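Local coordinates for catecholate siderophore receptor Fiu (Escherichia coli, PDB 6BPM), which imports iron bound to catecholate siderophores across the outer membrane, using energy from TonB, and also admits catechol-substituted cephalosporins and serves as a microcin receptor, at residues M654-D659 with A702-S707; F71-N76 with R710-E715. All coordinates share one frame; numbering follows the deposited sequence.

Contact 1. Residues M654-D659 with A702-S707; sequences MHKGSD and ASINKS
Lys-656 sends its side chain across to the backbone of 705-707, where two loops of the barrel's extracellular side meet. It lies just past the end of strand 642-655. Its CG stands anti to the backbone N (chi1 -175°), and the first part of the chain is extended. This part runs alongside the backbone carbonyls: Lys-656 CD lies 3.6 Å from Asn-705 O. The same CD touches Ile-704 CD1 at 4.1 Å. Bends at chi3 and chi4 then turn the end of the chain and bring Lys-656 NZ to Lys-706 O in a hydrogen bond of 2.8 Å, with the amine nearly along the C=O axis (165°). A weak bond of 3.3 Å runs from Lys-656 NZ to Ser-707 O. Within its own loop, Lys-656 NZ also donates to Gly-657 O at 3.1 Å. Gln-616 OE1 is a further, weak partner.

Ser-658 contributes its backbone: its O lies 3.3 Å from Lys-706 CE. The Lys-706 chain is extended and crosses the Asp-659 side chain at about a right angle. Its tip meets Asp-659 OD1 in a salt bridge whose hydrogen bond is weak, with NZ and OD1 3.4 Å apart. The other carboxylate oxygen, Asp-659 OD2, packs 3.6 Å from Ser-707 CB and accepts a hydrogen bond from Ala-661 N.

The two lysines thus play different parts. Lys-656 is buried, and its ammonium is gripped by carbonyl oxygens of both loops, whose dipoles probably stabilise its charge. It ties the loops together where no strand pairing joins them. Lys-706 is partly exposed, and its long ion pair with Asp-659 is likely to be the looser tie.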
# COMPACT_ATOMS: atom_id res chain seq x y z
N MET A 654 -1.04 -11.62 15.07
CA MET A 654 -2.27 -10.87 14.84
C MET A 654 -3.48 -11.79 14.86
O MET A 654 -3.38 -13.01 14.79
CB MET A 654 -2.25 -10.08 13.52
CG MET A 654 -1.30 -10.59 12.49
SD MET A 654 -0.94 -9.35 11.22
CE MET A 654 0.59 -10.01 10.59
N HIS A 655 -4.63 -11.15 14.94
CA HIS A 655 -5.90 -11.82 15.05
C HIS A 655 -6.49 -11.99 13.67
O HIS A 655 -6.39 -11.09 12.83
CB HIS A 655 -6.87 -11.00 15.89
CG HIS A 655 -6.43 -10.81 17.31
ND1 HIS A 655 -7.14 -11.28 18.39
CD2 HIS A 655 -5.33 -10.19 17.82
CE1 HIS A 655 -6.51 -10.96 19.50
NE2 HIS A 655 -5.42 -10.29 19.18
N LYS A 656 -7.16 -13.12 13.46
CA LYS A 656 -8.03 -13.22 12.31
C LYS A 656 -9.35 -12.55 12.63
O LYS A 656 -9.74 -12.41 13.80
CB LYS A 656 -8.24 -14.69 11.95
CG LYS A 656 -9.03 -14.93 10.70
CD LYS A 656 -9.18 -16.44 10.46
CE LYS A 656 -10.08 -17.14 11.44
NZ LYS A 656 -11.50 -16.82 11.15
N GLY A 657 -10.04 -12.10 11.59
CA GLY A 657 -11.38 -11.61 11.79
C GLY A 657 -12.29 -12.75 12.18
O GLY A 657 -11.95 -13.93 12.05
N SER A 658 -13.45 -12.41 12.75
CA SER A 658 -14.40 -13.45 13.08
C SER A 658 -15.10 -13.95 11.82
O SER A 658 -15.55 -13.17 10.97
CB SER A 658 -15.41 -12.94 14.11
OG SER A 658 -16.13 -11.84 13.62
N ASP A 659 -15.11 -15.27 11.65
CA ASP A 659 -15.89 -15.92 10.61
C ASP A 659 -16.50 -17.19 11.19
O ASP A 659 -15.95 -17.77 12.13
CB ASP A 659 -15.05 -16.25 9.39
CG ASP A 659 -15.88 -16.69 8.22
OD1 ASP A 659 -16.38 -15.80 7.50
OD2 ASP A 659 -16.05 -17.91 8.04
N ALA A 702 2.39 -15.39 6.37
CA ALA A 702 2.52 -14.00 5.95
C ALA A 702 1.17 -13.32 5.85
O ALA A 702 1.09 -12.09 5.94
CB ALA A 702 3.27 -13.90 4.62
N SER A 703 0.11 -14.08 5.62
CA SER A 703 -1.24 -13.54 5.71
C SER A 703 -2.23 -14.70 5.78
O SER A 703 -1.95 -15.81 5.32
CB SER A 703 -1.57 -12.61 4.54
OG SER A 703 -1.37 -13.30 3.32
N ILE A 704 -3.38 -14.43 6.38
CA ILE A 704 -4.46 -15.40 6.44
C ILE A 704 -5.72 -14.69 5.95
O ILE A 704 -5.86 -13.47 6.10
CB ILE A 704 -4.62 -15.98 7.88
CG1 ILE A 704 -5.43 -17.29 7.87
CG2 ILE A 704 -5.27 -14.98 8.81
CD1 ILE A 704 -5.58 -17.94 9.22
N ASN A 705 -6.61 -15.46 5.34
CA ASN A 705 -7.87 -14.92 4.85
C ASN A 705 -8.91 -14.94 5.97
O ASN A 705 -8.70 -15.49 7.04
CB ASN A 705 -8.33 -15.71 3.61
CG ASN A 705 -9.13 -16.99 3.96
OD1 ASN A 705 -8.59 -17.96 4.48
ND2 ASN A 705 -10.43 -16.98 3.63
N LYS A 706 -10.06 -14.33 5.71
CA LYS A 706 -11.06 -14.13 6.76
C LYS A 706 -11.55 -15.45 7.36
O LYS A 706 -11.49 -15.65 8.57
CB LYS A 706 -12.24 -13.34 6.19
CG LYS A 706 -13.27 -13.03 7.22
CD LYS A 706 -14.59 -12.66 6.61
CE LYS A 706 -15.54 -12.29 7.75
NZ LYS A 706 -16.96 -12.43 7.38
N SER A 707 -12.05 -16.35 6.52
CA SER A 707 -12.58 -17.61 7.04
C SER A 707 -11.50 -18.40 7.77
O SER A 707 -11.81 -19.11 8.73
CB SER A 707 -13.20 -18.45 5.92
OG SER A 707 -12.22 -19.10 5.13

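Contact 2. Residues F71-N76 with R710-E715; sequences FFAGEN and RYHPGE
Strand 710-713, part of the TonB C-terminal box, meets the plug loop 71-76 through Arg-710 and His-712, which reach Glu-75 and Ala-73. Arg-710 NH2 donates to Glu-75 O at 2.9 Å, with an N-H...O angle of 158°. The oxygen sits at the guanidinium edge, near its plane, while the donor is tilted from the carbonyl plane. With chi1 at 62° and the chain extended as far as NE, the guanidinium is carried out to the plug loop. A water accepts from Arg-710 NE at 2.7 Å. It also lies next to Asn-76 ND2, but so close that this second link is doubtful in detail. Elsewhere, Arg-710 NH1 bonds Gly-231 O, and Arg-710 NH2 also bonds Ser-79 OG of the plug. Glu-75 O has a second donor in Asn-705 ND2. With an alanine in place of Arg-710, Gly-231 O would probably lose its guanidinium donor, Glu-75 O would keep Asn-705 ND2 as a remaining partner, and a gap would open between plug and barrel.

The strand is the middle one of a small antiparallel sheet, between 233-234 and 701-704. A classic beta bulge sets Ala-702 and Ser-703 opposite His-712. The His-712 ring is fixed at both nitrogens, ND1 by Ser-703 OG and NE2 by Asp-230 O. Next to Ala-73, Gly-74 has a positive phi, and any side chain there would collide with the carbonyl before it. Ala-73 CB touches the imidazole, 3.7 Å from His-712 ND1.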
# COMPACT_ATOMS: atom_id res chain seq x y z
N PHE A 71 -1.18 -7.98 5.14
CA PHE A 71 -1.50 -8.92 6.21
C PHE A 71 -2.84 -9.62 6.05
O PHE A 71 -3.11 -10.55 6.81
CB PHE A 71 -1.50 -8.23 7.59
CG PHE A 71 -0.19 -7.56 7.98
CD1 PHE A 71 1.02 -8.19 7.79
CD2 PHE A 71 -0.20 -6.33 8.61
CE1 PHE A 71 2.21 -7.57 8.18
CE2 PHE A 71 0.98 -5.71 8.99
CZ PHE A 71 2.18 -6.33 8.77
N PHE A 72 -3.69 -9.19 5.13
CA PHE A 72 -5.01 -9.79 4.91
C PHE A 72 -4.99 -10.48 3.55
O PHE A 72 -4.67 -9.84 2.55
CB PHE A 72 -6.09 -8.71 4.93
CG PHE A 72 -7.50 -9.24 4.85
CD1 PHE A 72 -7.92 -10.31 5.65
CD2 PHE A 72 -8.41 -8.68 3.97
CE1 PHE A 72 -9.23 -10.78 5.59
CE2 PHE A 72 -9.71 -9.15 3.89
CZ PHE A 72 -10.13 -10.20 4.72
N ALA A 73 -5.40 -11.75 3.50
CA ALA A 73 -5.38 -12.47 2.23
C ALA A 73 -6.71 -12.40 1.47
O ALA A 73 -6.76 -12.80 0.30
CB ALA A 73 -4.99 -13.93 2.44
N GLY A 74 -7.74 -11.80 2.06
CA GLY A 74 -9.05 -11.70 1.45
C GLY A 74 -10.07 -12.57 2.16
O GLY A 74 -9.82 -13.12 3.24
N GLU A 75 -11.24 -12.66 1.56
CA GLU A 75 -12.32 -13.49 2.10
C GLU A 75 -12.43 -14.82 1.34
O GLU A 75 -11.41 -15.47 1.06
CB GLU A 75 -13.62 -12.68 2.08
CG GLU A 75 -13.48 -11.44 2.93
CD GLU A 75 -14.50 -10.37 2.62
OE1 GLU A 75 -15.52 -10.68 1.96
OE2 GLU A 75 -14.31 -9.21 3.08
N ASN A 76 -13.64 -15.26 0.99
CA ASN A 76 -13.75 -16.46 0.18
C ASN A 76 -14.07 -16.15 -1.27
O ASN A 76 -13.52 -16.81 -2.17
CB ASN A 76 -14.82 -17.42 0.72
CG ASN A 76 -14.41 -18.10 2.02
OD1 ASN A 76 -15.21 -18.22 2.95
ND2 ASN A 76 -13.16 -18.55 2.10
N ARG A 710 -7.29 -20.68 4.15
CA ARG A 710 -6.08 -20.53 3.35
C ARG A 710 -5.19 -19.41 3.88
O ARG A 710 -5.65 -18.43 4.48
CB ARG A 710 -6.44 -20.27 1.88
CG ARG A 710 -7.22 -18.99 1.65
CD ARG A 710 -7.98 -19.04 0.34
NE ARG A 710 -8.82 -17.85 0.14
CZ ARG A 710 -8.42 -16.82 -0.60
NH1 ARG A 710 -7.22 -16.88 -1.17
NH2 ARG A 710 -9.19 -15.76 -0.78
N TYR A 711 -3.89 -19.55 3.63
CA TYR A 711 -2.91 -18.55 4.02
C TYR A 711 -1.80 -18.47 2.97
O TYR A 711 -1.62 -19.38 2.15
CB TYR A 711 -2.34 -18.85 5.41
CG TYR A 711 -1.24 -19.89 5.44
CD1 TYR A 711 -1.53 -21.23 5.37
CD2 TYR A 711 0.07 -19.53 5.61
CE1 TYR A 711 -0.53 -22.18 5.44
CE2 TYR A 711 1.08 -20.47 5.68
CZ TYR A 711 0.77 -21.79 5.60
OH TYR A 711 1.78 -22.73 5.67
N HIS A 712 -1.05 -17.36 3.00
CA HIS A 712 0.15 -17.21 2.18
C HIS A 712 1.36 -17.55 3.03
O HIS A 712 1.57 -16.91 4.07
CB HIS A 712 0.29 -15.79 1.63
CG HIS A 712 -0.71 -15.47 0.56
ND1 HIS A 712 -1.71 -14.54 0.74
CD2 HIS A 712 -0.90 -16.01 -0.66
CE1 HIS A 712 -2.46 -14.49 -0.35
NE2 HIS A 712 -2.00 -15.39 -1.21
N PRO A 713 2.15 -18.55 2.66
CA PRO A 713 3.34 -18.88 3.43
C PRO A 713 4.44 -17.83 3.23
O PRO A 713 4.49 -17.13 2.21
CB PRO A 713 3.76 -20.25 2.88
CG PRO A 713 3.30 -20.23 1.48
CD PRO A 713 1.98 -19.48 1.52
N GLY A 714 5.29 -17.69 4.23
CA GLY A 714 6.41 -16.79 4.11
C GLY A 714 7.42 -17.34 3.11
O GLY A 714 7.70 -18.53 3.08
N GLU A 715 7.99 -16.43 2.32
CA GLU A 715 8.92 -16.83 1.27
C GLU A 715 10.13 -17.52 1.90
O GLU A 715 10.59 -17.10 2.97
CB GLU A 715 9.38 -15.62 0.45
CG GLU A 715 8.28 -14.83 -0.24
CD GLU A 715 7.38 -14.06 0.72
OE1 GLU A 715 7.54 -14.21 1.96
OE2 GLU A 715 6.50 -13.32 0.23
O HOH W 1 -11.16 -19.05 0.73

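In the fold
The centres of contacts 1 and 2 are 8 Å apart, on the same side of the chain's centre. Along the chain 71-76 comes first, then 654-659, 702-707 and 710-715, so both segments of contact 1 lie between those of contact 2. Strands 701-704 and 710-713 pair in one three-stranded sheet. They belong to the loop joining the last two barrel strands, 686-693 and 718-726. Contact 1 joins this loop to the one after strand 642-655. Contact 2 joins it to the plug. The contacts also touch directly: Lys-706 N lies 2.8 Å from Gly-74 O, a probable hydrogen bond. The last loop is thus fastened both to the plug and to the neighbouring barrel loop.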